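Long-range contacts in putative Nitroreductase (Anabaena variabilis ATCC 29413, PDB 3EO7), which binds flavin mononucleotide and probably works as an FMN-dependent oxidoreductase of the nitroreductase family: residues Arg334-Ala339 and Gly477-Gly482; Ala432-His437 and Ile504-Arg509; Gly83-Met88 and Leu97-Ser102; Asp355-Pro360 and Gln465-Ala470. One frame throughout, in Å; residues are numbered along the deposited sequence. Where two conformers were deposited one is given.

Contact 1 (Arg334-Ala339 and Gly477-Gly482); sequences RRSTRA and GVSGIG. With FMN (flavin mononucleotide), chain B.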
# COMPACT_ATOMS: atom_id res chain seq x y z
N ARG A 334 -0.34 8.57 13.56
CA ARG A 334 0.17 7.24 13.28
C ARG A 334 1.67 7.25 13.05
O ARG A 334 2.16 7.99 12.20
CB ARG A 334 -0.50 6.67 12.04
CG ARG A 334 0.03 5.26 11.66
CD ARG A 334 0.12 5.04 10.16
NE ARG A 334 1.02 6.01 9.50
CZ ARG A 334 2.34 5.98 9.53
NH1 ARG A 334 2.98 5.00 10.15
NH2 ARG A 334 3.01 6.92 8.89
N ARG A 335 2.38 6.42 13.80
CA ARG A 335 3.81 6.19 13.61
C ARG A 335 4.06 4.69 13.66
O ARG A 335 3.32 3.95 14.32
CB ARG A 335 4.60 6.83 14.74
CG ARG A 335 4.49 8.35 14.85
CD ARG A 335 5.52 9.09 14.02
NE ARG A 335 5.35 8.96 12.57
CZ ARG A 335 4.60 9.77 11.83
NH1 ARG A 335 3.95 10.79 12.37
NH2 ARG A 335 4.56 9.61 10.51
N SER A 336 5.14 4.24 13.00
CA SER A 336 5.60 2.87 13.09
C SER A 336 6.32 2.76 14.44
O SER A 336 7.27 3.50 14.71
CB SER A 336 6.54 2.54 11.95
OG SER A 336 5.84 2.52 10.73
N THR A 337 5.90 1.82 15.26
CA THR A 337 6.49 1.62 16.58
C THR A 337 7.93 1.10 16.51
O THR A 337 8.24 0.15 15.82
CB THR A 337 5.62 0.66 17.37
OG1 THR A 337 4.26 1.10 17.26
CG2 THR A 337 6.05 0.56 18.84
N ARG A 338 8.81 1.76 17.26
CA ARG A 338 10.22 1.42 17.28
C ARG A 338 10.50 0.11 17.99
O ARG A 338 11.35 -0.66 17.54
CB ARG A 338 11.03 2.54 17.96
CG ARG A 338 12.55 2.25 18.06
CD ARG A 338 13.33 3.25 18.96
NE ARG A 338 14.78 3.10 18.75
CZ ARG A 338 15.45 3.59 17.70
NH1 ARG A 338 14.82 4.25 16.73
NH2 ARG A 338 16.78 3.41 17.61
N ALA A 339 9.79 -0.14 19.08
CA ALA A 339 10.04 -1.31 19.91
C ALA A 339 8.81 -1.64 20.73
O ALA A 339 8.02 -0.75 21.05
CB ALA A 339 11.26 -1.05 20.83
N GLY A 477 0.95 -1.09 19.40
CA GLY A 477 2.16 -0.89 18.60
C GLY A 477 2.08 -1.69 17.31
O GLY A 477 1.44 -2.75 17.27
N VAL A 478 2.69 -1.16 16.25
CA VAL A 478 2.65 -1.80 14.96
C VAL A 478 3.82 -1.37 14.10
O VAL A 478 4.29 -0.24 14.19
CB VAL A 478 1.31 -1.46 14.21
CG1 VAL A 478 1.14 0.07 14.04
CG2 VAL A 478 1.21 -2.21 12.84
N SER A 479 4.32 -2.29 13.28
CA SER A 479 5.30 -1.95 12.29
C SER A 479 5.36 -2.99 11.19
O SER A 479 5.44 -4.18 11.46
CB SER A 479 6.70 -1.80 12.90
OG SER A 479 7.65 -1.39 11.90
N GLY A 480 5.41 -2.52 9.95
CA GLY A 480 5.69 -3.39 8.84
C GLY A 480 7.15 -3.80 8.93
O GLY A 480 7.97 -3.15 9.61
N ILE A 481 7.46 -4.89 8.24
CA ILE A 481 8.80 -5.45 8.09
C ILE A 481 8.93 -5.83 6.61
O ILE A 481 8.26 -6.75 6.14
CB ILE A 481 8.98 -6.74 8.94
CG1 ILE A 481 8.73 -6.47 10.43
CG2 ILE A 481 10.36 -7.36 8.68
CD1 ILE A 481 9.75 -5.68 11.13
N GLY A 482 9.80 -5.14 5.88
CA GLY A 482 9.92 -5.38 4.44
C GLY A 482 10.89 -6.47 4.04
O GLY A 482 10.71 -7.12 3.00
N1 FMN B . 10.40 -0.47 10.29
C2 FMN B . 11.34 -1.28 10.90
O2 FMN B . 11.79 -0.99 12.01
N3 FMN B . 11.85 -2.41 10.32
C4 FMN B . 11.49 -2.80 9.06
O4 FMN B . 11.84 -3.92 8.67
C4A FMN B . 10.54 -2.01 8.41
N5 FMN B . 10.17 -2.32 7.11
C5A FMN B . 9.15 -1.58 6.48
C6 FMN B . 8.67 -1.93 5.23
C7 FMN B . 7.67 -1.19 4.60
C7M FMN B . 7.08 -1.67 3.26
C8 FMN B . 7.14 -0.07 5.23
C8M FMN B . 5.93 0.66 4.68
C9 FMN B . 7.60 0.30 6.50
C9A FMN B . 8.61 -0.46 7.13
N10 FMN B . 9.08 -0.09 8.38
C10 FMN B . 10.01 -0.86 9.02
C1' FMN B . 8.71 1.24 9.01
C2' FMN B . 9.45 2.42 8.40
O2' FMN B . 10.78 2.49 8.94
C3' FMN B . 8.66 3.70 8.68
O3' FMN B . 7.42 3.67 7.97
C4' FMN B . 9.44 4.99 8.37
O4' FMN B . 10.62 5.09 9.21
C5' FMN B . 8.55 6.20 8.58
O5' FMN B . 8.05 6.27 9.88
P FMN B . 6.49 6.29 10.19
O1P FMN B . 5.91 4.96 9.72
O2P FMN B . 6.40 6.46 11.70
O3P FMN B . 5.85 7.44 9.47
O HOH W 1 4.60 0.24 9.60
O HOH W 2 9.29 0.48 13.28
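Both guanidinium groups meet the FMN phosphate edge-on: O1P lies in the plane of Arg334, and O3P sits at the edge of Arg334 and Arg335 alike, near the plane of each. Arg334 offers NH1 to FMN O1P (3.0 Å) and NH2 to O3P, while the bent chain of Arg335 gives NE to O2P and NH2 to O3P, the latter bond almost straight at 171°. Ser336 closes the ring of donors. Its backbone N reaches O2P, and its OG, turned anti to its own carbonyl carbon, donates to FMN O1P at 2.6 Å. Thr337 then ties this loop to strand 477-481: Thr337 N donates to Val478 O (2.8 Å), and Val478 N donates to Thr337 OG1 (2.9 Å), so the threonine hydroxyl serves where a strand would use a carbonyl. Glycine suits position 477, since a CB there would crowd Thr337 CG2. One water bridges Ser336 OG and Gly480 N; a second donates to Thr337 O and Ser479 OG. Further along, Gly482 N donates to FMN N5 (3.1 Å), where a side chain would crowd the flavin ring. Each terminal phosphate oxygen therefore receives two bonds from residues 334-336, the two arginines probably balance the charge of the phosphate, and the N-H directed at N5 is likely to influence this atom, which accepts hydride in flavoenzymes generally.

Contact 2 (Ala432-His437 and Ile504-Arg509); sequences AAVIFH and ITTLGR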
# COMPACT_ATOMS: atom_id res chain seq x y z
N ALA A 432 3.31 -9.37 19.84
CA ALA A 432 2.24 -10.21 20.34
C ALA A 432 1.77 -11.13 19.19
O ALA A 432 1.42 -12.29 19.41
CB ALA A 432 1.06 -9.33 20.86
N ALA A 433 1.72 -10.57 17.98
CA ALA A 433 1.30 -11.31 16.78
C ALA A 433 2.00 -10.72 15.57
O ALA A 433 2.30 -9.51 15.53
CB ALA A 433 -0.21 -11.23 16.59
N VAL A 434 2.21 -11.56 14.58
CA VAL A 434 2.89 -11.15 13.35
C VAL A 434 2.06 -11.66 12.18
O VAL A 434 1.80 -12.87 12.08
CB VAL A 434 4.31 -11.67 13.30
CG1 VAL A 434 4.98 -11.20 11.96
CG2 VAL A 434 5.16 -11.17 14.52
N ILE A 435 1.58 -10.74 11.35
CA ILE A 435 0.76 -11.09 10.20
C ILE A 435 1.56 -11.18 8.90
O ILE A 435 2.24 -10.23 8.51
CB ILE A 435 -0.41 -10.08 10.08
CG1 ILE A 435 -1.26 -10.12 11.36
CG2 ILE A 435 -1.29 -10.37 8.85
CD1 ILE A 435 -2.39 -9.13 11.32
N PHE A 436 1.47 -12.34 8.25
CA PHE A 436 2.16 -12.62 7.00
C PHE A 436 1.17 -12.63 5.85
O PHE A 436 0.19 -13.35 5.88
CB PHE A 436 2.82 -14.00 7.05
CG PHE A 436 3.93 -14.10 8.05
CD1 PHE A 436 3.67 -14.29 9.40
CD2 PHE A 436 5.24 -13.92 7.66
CE1 PHE A 436 4.72 -14.29 10.32
CE2 PHE A 436 6.27 -13.93 8.57
CZ PHE A 436 6.01 -14.11 9.90
N HIS A 437 1.42 -11.77 4.85
CA HIS A 437 0.66 -11.78 3.63
C HIS A 437 1.47 -12.59 2.63
O HIS A 437 2.67 -12.36 2.44
CB HIS A 437 0.43 -10.35 3.13
CG HIS A 437 -0.52 -9.59 3.98
ND1 HIS A 437 -0.21 -8.38 4.55
CD2 HIS A 437 -1.77 -9.90 4.41
CE1 HIS A 437 -1.24 -7.95 5.25
NE2 HIS A 437 -2.21 -8.86 5.19
N ILE A 504 5.16 -8.58 5.92
CA ILE A 504 5.02 -8.89 7.33
C ILE A 504 4.58 -7.62 8.07
O ILE A 504 5.09 -6.53 7.81
CB ILE A 504 6.36 -9.36 7.93
CG1 ILE A 504 6.79 -10.64 7.23
CG2 ILE A 504 6.32 -9.46 9.46
CD1 ILE A 504 8.19 -11.15 7.67
N THR A 505 3.63 -7.79 8.97
CA THR A 505 3.18 -6.70 9.85
C THR A 505 3.21 -7.22 11.30
O THR A 505 2.52 -8.17 11.63
CB THR A 505 1.79 -6.18 9.50
OG1 THR A 505 1.74 -5.70 8.16
CG2 THR A 505 1.34 -5.05 10.51
N THR A 506 4.03 -6.57 12.13
CA THR A 506 4.18 -6.90 13.54
C THR A 506 3.20 -6.06 14.34
O THR A 506 2.90 -4.94 13.97
CB THR A 506 5.62 -6.68 14.07
OG1 THR A 506 5.98 -5.28 13.97
CG2 THR A 506 6.66 -7.57 13.30
N LEU A 507 2.71 -6.66 15.42
CA LEU A 507 1.78 -6.04 16.31
C LEU A 507 2.21 -6.33 17.75
O LEU A 507 2.57 -7.45 18.10
CB LEU A 507 0.39 -6.63 16.09
CG LEU A 507 -0.23 -6.44 14.71
CD1 LEU A 507 -1.39 -7.40 14.47
CD2 LEU A 507 -0.64 -4.94 14.58
N GLY A 508 2.10 -5.32 18.59
CA GLY A 508 2.50 -5.47 20.00
C GLY A 508 2.03 -4.33 20.84
O GLY A 508 1.09 -3.62 20.47
N ARG A 509 2.64 -4.18 22.02
CA ARG A 509 2.37 -3.03 22.88
C ARG A 509 3.66 -2.21 22.87
O ARG A 509 4.77 -2.74 23.00
CB ARG A 509 1.93 -3.40 24.31
CG ARG A 509 0.76 -4.40 24.38
CD ARG A 509 -0.03 -4.33 25.69
NE ARG A 509 -1.13 -3.38 25.54
CZ ARG A 509 -2.34 -3.69 25.07
NH1 ARG A 509 -2.69 -4.93 24.76
NH2 ARG A 509 -3.25 -2.74 24.96
O HOH W 3 1.82 -7.98 6.53
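Strands 433-437 and 504-508 run antiparallel, their axes 4.6 Å apart at 164°, and Ile435 exchanges two backbone hydrogen bonds with Thr505. At the other end the ladder is broken by a classic beta bulge: Ala432 N and Ala433 N both donate to Leu507 O, the first at 2.7 Å and in the carbonyl plane, the second at 3.2 Å from above that plane. On one face of the sheet Val434, Phe436, Ile504 and Thr506 come together. Ile504 sends its branches two ways, CG2 pressing on Val434 CG1 at 3.3 Å, tighter than usual van der Waals contact, and CD1 lying obliquely against Phe436 CE2 at 3.5 Å. An alanine in place of Ile504 would remove both branches and probably loosen the packing of Phe436 and Val434. Thr506 CG2 runs beside Val434 CG2; its OG1 bonds instead to Tyr340 OH and to Ser479 O on the next strand. The opposite face carries Ile435 and Leu507, which cross obliquely with CD1 to CD1 3.7 Å apart, and helix 452-473 packs on them through Leu467 and Ala471. A water donates to Ile435 O and is also hydrogen-bonded to Thr505 OG1, 2.8 Å away. Mostly apolar side chains pack on both faces, beta-branched Val434, Ile435 and Ile504 suiting the extended strands, so a ladder interrupted by one bulge is combined with buried, largely apolar packing.

Contact 3 (Gly83-Met88 and Leu97-Ser102); sequences GLTARM and LRAAPS. With FMN (flavin mononucleotide), chain B.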
# COMPACT_ATOMS: atom_id res chain seq x y z
N GLY A 83 0.49 13.75 3.63
CA GLY A 83 1.01 14.96 4.22
C GLY A 83 2.13 14.65 5.18
O GLY A 83 2.27 13.50 5.64
N LEU A 84 2.90 15.68 5.50
CA LEU A 84 3.96 15.56 6.52
C LEU A 84 3.33 15.58 7.91
O LEU A 84 2.57 16.48 8.21
CB LEU A 84 4.96 16.68 6.35
CG LEU A 84 5.67 16.77 5.02
CD1 LEU A 84 6.78 17.86 5.17
CD2 LEU A 84 6.20 15.40 4.52
N THR A 85 3.61 14.56 8.75
CA THR A 85 3.00 14.50 10.09
C THR A 85 3.99 14.45 11.26
O THR A 85 3.57 14.50 12.42
CB THR A 85 1.99 13.34 10.16
OG1 THR A 85 2.68 12.09 10.12
CG2 THR A 85 0.98 13.45 9.05
N ALA A 86 5.29 14.39 10.96
CA ALA A 86 6.33 14.43 12.02
C ALA A 86 7.67 14.77 11.43
O ALA A 86 7.87 14.75 10.22
CB ALA A 86 6.43 13.09 12.77
N ARG A 87 8.61 15.07 12.31
CA ARG A 87 9.95 15.30 11.84
C ARG A 87 10.92 14.59 12.78
O ARG A 87 10.61 14.38 13.96
CB ARG A 87 10.19 16.78 11.65
CG ARG A 87 10.20 17.65 12.85
CD ARG A 87 9.81 19.05 12.41
NE ARG A 87 10.66 20.11 12.96
CZ ARG A 87 11.57 20.80 12.27
NH1 ARG A 87 11.78 20.59 10.96
NH2 ARG A 87 12.29 21.73 12.88
N MSE A 88 12.04 14.13 12.22
CA MSE A 88 13.09 13.37 12.94
C MSE A 88 14.46 13.91 12.53
O MSE A 88 14.70 14.07 11.33
CB MSE A 88 13.04 11.90 12.50
CG MSE A 88 12.54 10.82 13.48
SE MSE A 88 11.40 11.36 14.95
CE MSE A 88 10.33 9.72 15.06
N LEU A 97 8.53 12.76 8.33
CA LEU A 97 7.71 11.59 8.27
C LEU A 97 6.32 12.00 7.80
O LEU A 97 5.90 13.16 7.95
CB LEU A 97 7.64 10.90 9.63
CG LEU A 97 8.98 10.58 10.30
CD1 LEU A 97 8.69 9.84 11.61
CD2 LEU A 97 9.92 9.76 9.42
N ARG A 98 5.64 11.04 7.22
CA ARG A 98 4.39 11.30 6.53
C ARG A 98 3.23 10.45 6.98
O ARG A 98 3.37 9.50 7.76
CB ARG A 98 4.60 11.10 5.01
CG ARG A 98 5.87 11.76 4.46
CD ARG A 98 5.92 11.81 2.94
NE ARG A 98 7.25 12.28 2.54
CZ ARG A 98 7.65 12.50 1.31
NH1 ARG A 98 6.82 12.37 0.30
NH2 ARG A 98 8.90 12.88 1.09
N ALA A 99 2.06 10.79 6.44
CA ALA A 99 0.83 10.06 6.73
C ALA A 99 0.96 8.59 6.34
O ALA A 99 0.32 7.72 6.94
CB ALA A 99 -0.37 10.70 5.99
N ALA A 100 1.71 8.31 5.27
CA ALA A 100 1.97 6.95 4.84
C ALA A 100 3.39 6.54 5.31
O ALA A 100 4.32 7.33 5.17
CB ALA A 100 1.92 6.83 3.32
N PRO A 101 3.52 5.30 5.85
CA PRO A 101 4.84 4.76 6.22
C PRO A 101 5.59 4.45 4.93
O PRO A 101 5.01 4.42 3.85
CB PRO A 101 4.50 3.48 6.99
CG PRO A 101 3.17 3.05 6.39
CD PRO A 101 2.43 4.34 6.13
N SER A 102 6.89 4.24 5.04
CA SER A 102 7.72 3.90 3.87
C SER A 102 8.95 3.17 4.33
O SER A 102 9.60 3.60 5.31
CB SER A 102 8.17 5.16 3.12
OG SER A 102 9.22 4.91 2.19
N1 FMN B . 10.40 -0.47 10.29
C2 FMN B . 11.34 -1.28 10.90
O2 FMN B . 11.79 -0.99 12.01
N3 FMN B . 11.85 -2.41 10.32
C4 FMN B . 11.49 -2.80 9.06
O4 FMN B . 11.84 -3.92 8.67
C4A FMN B . 10.54 -2.01 8.41
N5 FMN B . 10.17 -2.32 7.11
C5A FMN B . 9.15 -1.58 6.48
C6 FMN B . 8.67 -1.93 5.23
C7 FMN B . 7.67 -1.19 4.60
C7M FMN B . 7.08 -1.67 3.26
C8 FMN B . 7.14 -0.07 5.23
C8M FMN B . 5.93 0.66 4.68
C9 FMN B . 7.60 0.30 6.50
C9A FMN B . 8.61 -0.46 7.13
N10 FMN B . 9.08 -0.09 8.38
C10 FMN B . 10.01 -0.86 9.02
C1' FMN B . 8.71 1.24 9.01
C2' FMN B . 9.45 2.42 8.40
O2' FMN B . 10.78 2.49 8.94
C3' FMN B . 8.66 3.70 8.68
O3' FMN B . 7.42 3.67 7.97
C4' FMN B . 9.44 4.99 8.37
O4' FMN B . 10.62 5.09 9.21
C5' FMN B . 8.55 6.20 8.58
O5' FMN B . 8.05 6.27 9.88
P FMN B . 6.49 6.29 10.19
O1P FMN B . 5.91 4.96 9.72
O2P FMN B . 6.40 6.46 11.70
O3P FMN B . 5.85 7.44 9.47
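Gly83 opens the pairing by accepting from Ala99 N at its O, 2.8 Å away and nearly along the C=O axis. Leu84 follows as a non-hydrogen-bonded partner of Arg98, and the two side chains lie side by side, Leu84 CD2 3.7 Å from Arg98 CG; the arginine stays extended from CG to NE and delivers NH2 to Pro39 O. At Thr85 the register slips. Thr85 N donates to Leu97 O at 2.8 Å, and Ala86 N adds a weak bond to the same oxygen. The hydroxyl of Thr85 takes the crowded position between its backbone N and carbonyl carbon (chi1 70°), from where it bonds to Arg335 NH1, while its methyl CG2 rests near Ala99 N. Ala86 O accepts from Leu97 N (2.8 Å), and the small methyl of Ala86 lies 4.0 Å from Leu97 CB, allowing the two chains to approach closely on this face. Met88, a selenomethionine, is bent at chi2 and chi3 in the conformer described, so that its CE meets Leu97 CD1 at 3.8 Å. The other branch of Leu97, CD2, lies 3.9 Å from FMN C5'. Beyond the strand, Ser102 N donates to FMN O3' at 3.0 Å, while Ser102 OG is held by Asp188. This is a beta hairpin with a classic bulge, Thr85 and Ala86 both facing Leu97, whose second strand runs on into a loop lining the FMN pocket.

Contact 4 (Asp355-Pro360 and Gln465-Ala470); sequences DFTYQP and QRLNLA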
# COMPACT_ATOMS: atom_id res chain seq x y z
N ASP A 355 -10.97 -7.26 11.88
CA ASP A 355 -12.29 -6.81 11.43
C ASP A 355 -12.18 -5.55 10.58
O ASP A 355 -12.76 -5.48 9.50
CB ASP A 355 -13.19 -6.55 12.64
CG ASP A 355 -14.62 -6.24 12.23
OD1 ASP A 355 -15.29 -7.14 11.71
OD2 ASP A 355 -15.05 -5.08 12.48
N PHE A 356 -11.41 -4.58 11.05
CA PHE A 356 -11.27 -3.32 10.32
C PHE A 356 -10.52 -3.55 9.00
O PHE A 356 -10.81 -2.92 8.00
CB PHE A 356 -10.59 -2.26 11.15
CG PHE A 356 -10.37 -0.98 10.38
CD1 PHE A 356 -11.47 -0.20 10.04
CD2 PHE A 356 -9.12 -0.57 9.99
CE1 PHE A 356 -11.30 0.98 9.31
CE2 PHE A 356 -8.95 0.63 9.27
CZ PHE A 356 -10.05 1.39 8.92
N THR A 357 -9.54 -4.46 9.03
CA THR A 357 -8.69 -4.67 7.87
C THR A 357 -9.39 -5.48 6.79
O THR A 357 -9.34 -5.11 5.62
CB THR A 357 -7.40 -5.37 8.30
OG1 THR A 357 -6.74 -4.55 9.29
CG2 THR A 357 -6.47 -5.65 7.08
N TYR A 358 -10.02 -6.58 7.20
CA TYR A 358 -10.65 -7.54 6.27
C TYR A 358 -12.16 -7.56 6.13
O TYR A 358 -12.66 -8.26 5.25
CB TYR A 358 -10.20 -8.96 6.65
CG TYR A 358 -8.70 -9.19 6.51
CD1 TYR A 358 -8.16 -9.61 5.33
CD2 TYR A 358 -7.85 -8.99 7.59
CE1 TYR A 358 -6.79 -9.86 5.20
CE2 TYR A 358 -6.47 -9.21 7.46
CZ TYR A 358 -5.96 -9.66 6.26
OH TYR A 358 -4.62 -9.91 6.12
N GLN A 359 -12.87 -6.84 7.01
CA GLN A 359 -14.34 -6.83 7.06
C GLN A 359 -14.88 -5.41 6.96
O GLN A 359 -15.61 -4.92 7.84
CB GLN A 359 -14.82 -7.51 8.35
CG GLN A 359 -14.14 -8.86 8.67
CD GLN A 359 -14.39 -10.00 7.68
OE1 GLN A 359 -15.48 -10.11 7.08
NE2 GLN A 359 -13.40 -10.90 7.55
N PRO A 360 -14.52 -4.71 5.86
CA PRO A 360 -14.94 -3.32 5.70
C PRO A 360 -16.46 -3.15 5.66
O PRO A 360 -16.96 -2.08 5.98
CB PRO A 360 -14.28 -2.89 4.40
CG PRO A 360 -14.13 -4.17 3.63
CD PRO A 360 -13.77 -5.19 4.68
N GLN A 465 -1.89 -0.92 5.76
CA GLN A 465 -2.19 0.40 6.30
C GLN A 465 -3.43 0.35 7.18
O GLN A 465 -3.51 1.04 8.18
CB GLN A 465 -2.33 1.44 5.19
CG GLN A 465 -2.49 2.86 5.71
CD GLN A 465 -1.26 3.42 6.44
OE1 GLN A 465 -0.24 2.76 6.56
NE2 GLN A 465 -1.37 4.66 6.93
N ARG A 466 -4.41 -0.47 6.78
CA ARG A 466 -5.61 -0.61 7.59
C ARG A 466 -5.23 -1.21 8.94
O ARG A 466 -5.73 -0.78 9.96
CB ARG A 466 -6.66 -1.45 6.87
CG ARG A 466 -7.22 -0.79 5.60
CD ARG A 466 -8.33 -1.62 4.96
NE ARG A 466 -9.58 -1.62 5.73
CZ ARG A 466 -10.64 -0.85 5.46
NH1 ARG A 466 -10.59 -0.01 4.45
NH2 ARG A 466 -11.74 -0.91 6.19
N LEU A 467 -4.34 -2.20 8.93
CA LEU A 467 -3.88 -2.81 10.18
C LEU A 467 -3.12 -1.81 11.05
O LEU A 467 -3.29 -1.78 12.26
CB LEU A 467 -2.95 -4.03 9.90
CG LEU A 467 -3.54 -5.34 9.40
CD1 LEU A 467 -2.45 -6.28 8.82
CD2 LEU A 467 -4.29 -6.02 10.58
N ASN A 468 -2.24 -1.00 10.44
CA ASN A 468 -1.47 -0.00 11.16
C ASN A 468 -2.40 1.03 11.84
O ASN A 468 -2.24 1.34 13.01
CB ASN A 468 -0.44 0.73 10.26
CG ASN A 468 0.87 -0.03 10.10
OD1 ASN A 468 1.92 0.43 10.56
ND2 ASN A 468 0.83 -1.20 9.45
N LEU A 469 -3.37 1.54 11.09
CA LEU A 469 -4.31 2.54 11.60
C LEU A 469 -5.16 1.95 12.72
O LEU A 469 -5.32 2.57 13.79
CB LEU A 469 -5.15 3.10 10.46
CG LEU A 469 -4.39 4.02 9.48
CD1 LEU A 469 -5.28 4.36 8.25
CD2 LEU A 469 -3.86 5.28 10.19
N ALA A 470 -5.66 0.74 12.52
CA ALA A 470 -6.44 0.08 13.57
C ALA A 470 -5.62 -0.10 14.85
O ALA A 470 -6.13 0.12 15.95
CB ALA A 470 -7.03 -1.26 13.09
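Phe356 holds CG anti to its backbone N (chi1 177°), which swings the ring toward helix 452-473, and Arg466 bends at chi3 (71°), which turns its guanidinium back over that ring. The two flat groups stack with centres 4.3 Å apart and planes 24° from parallel, a cation-pi contact in which Arg466 NH2 stands over the ring face, displaced toward its rim. In its own plane the same guanidinium grips Phe356 O side-on: Arg466 NE and NH2 both lie 2.9 Å from this oxygen, NE on a lone pair and NH2 nearly along the C=O axis. The carbonyl can take this role because it lies at the end of helix 347-358, where the residue four places on, Pro360, has no N-H to donate. Pro360 CB instead rests against Arg466 NH2. At the edge of the ring, in its plane, Arg466 O lies 3.4 Å from Phe356 CD2; the small methyl of Ala470 also touches this atom, CB 3.8 Å from Phe356 CD2. Thr357 crosses Leu467 at about a right angle, OG1 3.1 Å from Leu467 CD2, while that hydroxyl bonds to Leu353 O within its own helix. An alanine in place of Arg466 would lose the stack and both bonds, and would probably leave Phe356 O without a donor of comparable geometry. Since Arg466 NH1 also forms a salt bridge with Glu197 of helix 181-202, the buried charge is probably well balanced, and one arginine links three helices through ionic, hydrogen-bonding and cation-pi contacts.

In the fold
Contact 3 comes first along the chain, in the N-terminal nitroreductase-family region; contacts 1, 2 and 4 belong to the C-terminal one. There the segments of contacts 1 and 2 alternate, as do those of contacts 2 and 4, whereas contact 4 lies wholly between the segments of contact 1. Contacts 1 and 2, centres about 9 Å apart, share a mixed sheet in which strand 500-508 lies between strands 477-481 and 433-439. Contact 4, on helix 452-473, which strand 477-481 follows, is centred about 15 Å from the centre of contact 1 and about 13 Å from that of contact 2. Contact 3, centred about 13 Å from contact 1, also reaches FMN, so both regions assemble the cofactor site.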